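Local coordinates for protein glutamine amido transferase (Methylobacillus flagellatus, PDB 3M3P) that belongs to the class I glutamine amidotransferase family, whose domain is built around a central beta sheet flanked by helices, at residues L134-W139 against A160-V165. Sequence-based numbering, arbitrary orientation.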
loop_
_atom_site.group_PDB
_atom_site.type_symbol
_atom_site.label_atom_id
_atom_site.label_comp_id
_atom_site.label_asym_id
_atom_site.label_seq_id
_atom_site.Cartn_x
_atom_site.Cartn_y
_atom_site.Cartn_z
ATOM N N LEU A 134 -6.516 -12.969 8.626
ATOM C CA LEU A 134 -6.815 -11.538 8.537
ATOM C C LEU A 134 -7.884 -11.314 7.509
ATOM O O LEU A 134 -8.118 -12.132 6.631
ATOM C CB LEU A 134 -5.535 -10.774 8.152
ATOM C CG LEU A 134 -4.397 -10.809 9.176
ATOM C CD1 LEU A 134 -3.105 -10.177 8.628
ATOM C CD2 LEU A 134 -4.767 -10.013 10.436
ATOM N N GLU A 135 -8.590 -10.228 7.635
ATOM C CA GLU A 135 -9.486 -9.755 6.590
ATOM C C GLU A 135 -8.854 -8.541 5.896
ATOM O O GLU A 135 -8.410 -7.600 6.522
ATOM C CB GLU A 135 -10.850 -9.382 7.212
ATOM C CG GLU A 135 -11.748 -8.640 6.171
ATOM C CD GLU A 135 -13.157 -8.509 6.668
ATOM O OE1 GLU A 135 -13.455 -7.412 7.178
ATOM O OE2 GLU A 135 -13.938 -9.448 6.560
ATOM N N LEU A 136 -8.802 -8.587 4.569
ATOM C CA LEU A 136 -8.196 -7.541 3.749
ATOM C C LEU A 136 -9.248 -6.780 2.958
ATOM O O LEU A 136 -10.255 -7.369 2.536
ATOM C CB LEU A 136 -7.188 -8.112 2.765
ATOM C CG LEU A 136 -6.183 -9.183 3.304
ATOM C CD1 LEU A 136 -5.156 -9.556 2.244
ATOM C CD2 LEU A 136 -5.495 -8.649 4.536
ATOM N N PHE A 137 -9.036 -5.501 2.743
ATOM C CA PHE A 137 -9.812 -4.719 1.783
ATOM C C PHE A 137 -9.072 -4.676 0.461
ATOM O O PHE A 137 -7.924 -4.259 0.395
ATOM C CB PHE A 137 -10.087 -3.281 2.241
ATOM C CG PHE A 137 -11.085 -2.597 1.329
ATOM C CD1 PHE A 137 -12.411 -2.907 1.416
ATOM C CD2 PHE A 137 -10.649 -1.772 0.301
ATOM C CE1 PHE A 137 -13.334 -2.286 0.568
ATOM C CE2 PHE A 137 -11.550 -1.180 -0.565
ATOM C CZ PHE A 137 -12.888 -1.443 -0.455
ATOM N N GLU A 138 -9.759 -5.101 -0.583
ATOM C CA GLU A 138 -9.187 -5.235 -1.923
ATOM C C GLU A 138 -9.964 -4.459 -2.964
ATOM O O GLU A 138 -11.193 -4.420 -2.910
ATOM C CB GLU A 138 -9.240 -6.711 -2.332
ATOM C CG GLU A 138 -8.400 -7.689 -1.451
ATOM C CD GLU A 138 -6.923 -7.589 -1.591
ATOM O OE1 GLU A 138 -6.385 -6.800 -2.392
ATOM O OE2 GLU A 138 -6.304 -8.362 -0.775
ATOM N N TRP A 139 -9.260 -3.961 -3.972
ATOM C CA TRP A 139 -9.917 -3.443 -5.185
ATOM C C TRP A 139 -8.863 -3.414 -6.284
ATOM O O TRP A 139 -8.242 -2.410 -6.563
ATOM C CB TRP A 139 -10.603 -2.102 -4.933
ATOM C CG TRP A 139 -11.561 -1.691 -6.013
ATOM C CD1 TRP A 139 -11.436 -1.881 -7.378
ATOM C CD2 TRP A 139 -12.766 -0.972 -5.830
ATOM N NE1 TRP A 139 -12.513 -1.340 -8.019
ATOM C CE2 TRP A 139 -13.351 -0.779 -7.092
ATOM C CE3 TRP A 139 -13.419 -0.483 -4.689
ATOM C CZ2 TRP A 139 -14.542 -0.050 -7.263
ATOM C CZ3 TRP A 139 -14.618 0.232 -4.862
ATOM C CH2 TRP A 139 -15.153 0.437 -6.137
ATOM N N ALA A 160 -2.246 -14.961 -4.386
ATOM C CA ALA A 160 -1.256 -15.476 -3.470
ATOM C C ALA A 160 -0.368 -14.361 -2.929
ATOM O O ALA A 160 0.082 -14.427 -1.782
ATOM C CB ALA A 160 -0.434 -16.527 -4.169
ATOM N N ASN A 161 -0.053 -13.361 -3.732
ATOM C CA ASN A 161 0.937 -12.337 -3.406
ATOM C C ASN A 161 0.304 -11.114 -2.781
ATOM O O ASN A 161 0.196 -10.041 -3.400
ATOM C CB ASN A 161 1.782 -12.048 -4.667
ATOM C CG ASN A 161 2.662 -13.180 -4.987
ATOM O OD1 ASN A 161 2.886 -14.074 -4.116
ATOM N ND2 ASN A 161 3.220 -13.157 -6.174
ATOM N N GLN A 162 -0.179 -11.244 -1.554
ATOM C CA GLN A 162 -0.753 -10.123 -0.846
ATOM C C GLN A 162 0.252 -9.164 -0.217
ATOM O O GLN A 162 -0.024 -7.948 -0.131
ATOM C CB GLN A 162 -1.798 -10.525 0.200
ATOM C CG GLN A 162 -2.990 -11.219 -0.365
ATOM C CD GLN A 162 -3.925 -10.287 -1.083
ATOM O OE1 GLN A 162 -3.840 -9.069 -0.950
ATOM N NE2 GLN A 162 -4.873 -10.862 -1.762
ATOM N N ALA A 163 1.383 -9.628 0.278
ATOM C CA ALA A 163 2.374 -8.730 0.933
ATOM C C ALA A 163 3.714 -9.412 0.919
ATOM O O ALA A 163 3.848 -10.667 0.918
ATOM C CB ALA A 163 1.939 -8.325 2.333
ATOM N N TYR A 164 4.750 -8.613 0.923
ATOM C CA TYR A 164 6.124 -9.074 1.053
ATOM C C TYR A 164 6.888 -8.017 1.841
ATOM O O TYR A 164 6.499 -6.839 1.853
ATOM C CB TYR A 164 6.796 -9.292 -0.336
ATOM C CG TYR A 164 6.794 -8.054 -1.177
ATOM C CD1 TYR A 164 7.775 -7.037 -1.023
ATOM C CD2 TYR A 164 5.744 -7.807 -2.050
ATOM C CE1 TYR A 164 7.666 -5.851 -1.711
ATOM C CE2 TYR A 164 5.651 -6.618 -2.773
ATOM C CZ TYR A 164 6.601 -5.660 -2.594
ATOM O OH TYR A 164 6.520 -4.440 -3.249
ATOM N N VAL A 165 8.024 -8.410 2.417
ATOM C CA VAL A 165 8.958 -7.492 3.071
ATOM C C VAL A 165 10.329 -7.655 2.482
ATOM O O VAL A 165 10.746 -8.769 2.134
ATOM C CB VAL A 165 8.995 -7.623 4.640
ATOM C CG1 VAL A 165 7.704 -7.037 5.307
ATOM C CG2 VAL A 165 9.286 -9.079 5.097
#
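Glu138 and Leu136 meet Gln162 in a small, buried, side-chain-only contact across the interior of the class I glutamine amidotransferase fold, between two strands that are not neighbours in the sheet. The backbones stay well apart, with Leu136 CA 9.1 Å from Gln162 CA, and the reach is made by the side chains. Glu138 and Gln162 extend toward each other from opposite directions. Both chains bend at chi2, and the bends bring carboxylate and amide end to each other with their planes turned 57° apart. Glu138 OE2 lies 2.6 Å from Gln162 OE1 and 3.0 Å from Gln162 NE2, and Glu110 brings a second carboxylate close to Glu138 OE2. Beside this polar pair, CD1 of Leu136 rests against the Gln162 side chain, 3.8 Å from Gln162 CG and 3.5 Å from Gln162 OE1. The amide is held from outside as well: Gln162 NE2 is hydrogen-bonded to Ser156 OG and Glu110 OE1. In the sheet, strands 150-156 and 113-118 lie between 161-166 and 134-140, and the side chains meet across them; Phe137 of the first segment packs against helix 181-190.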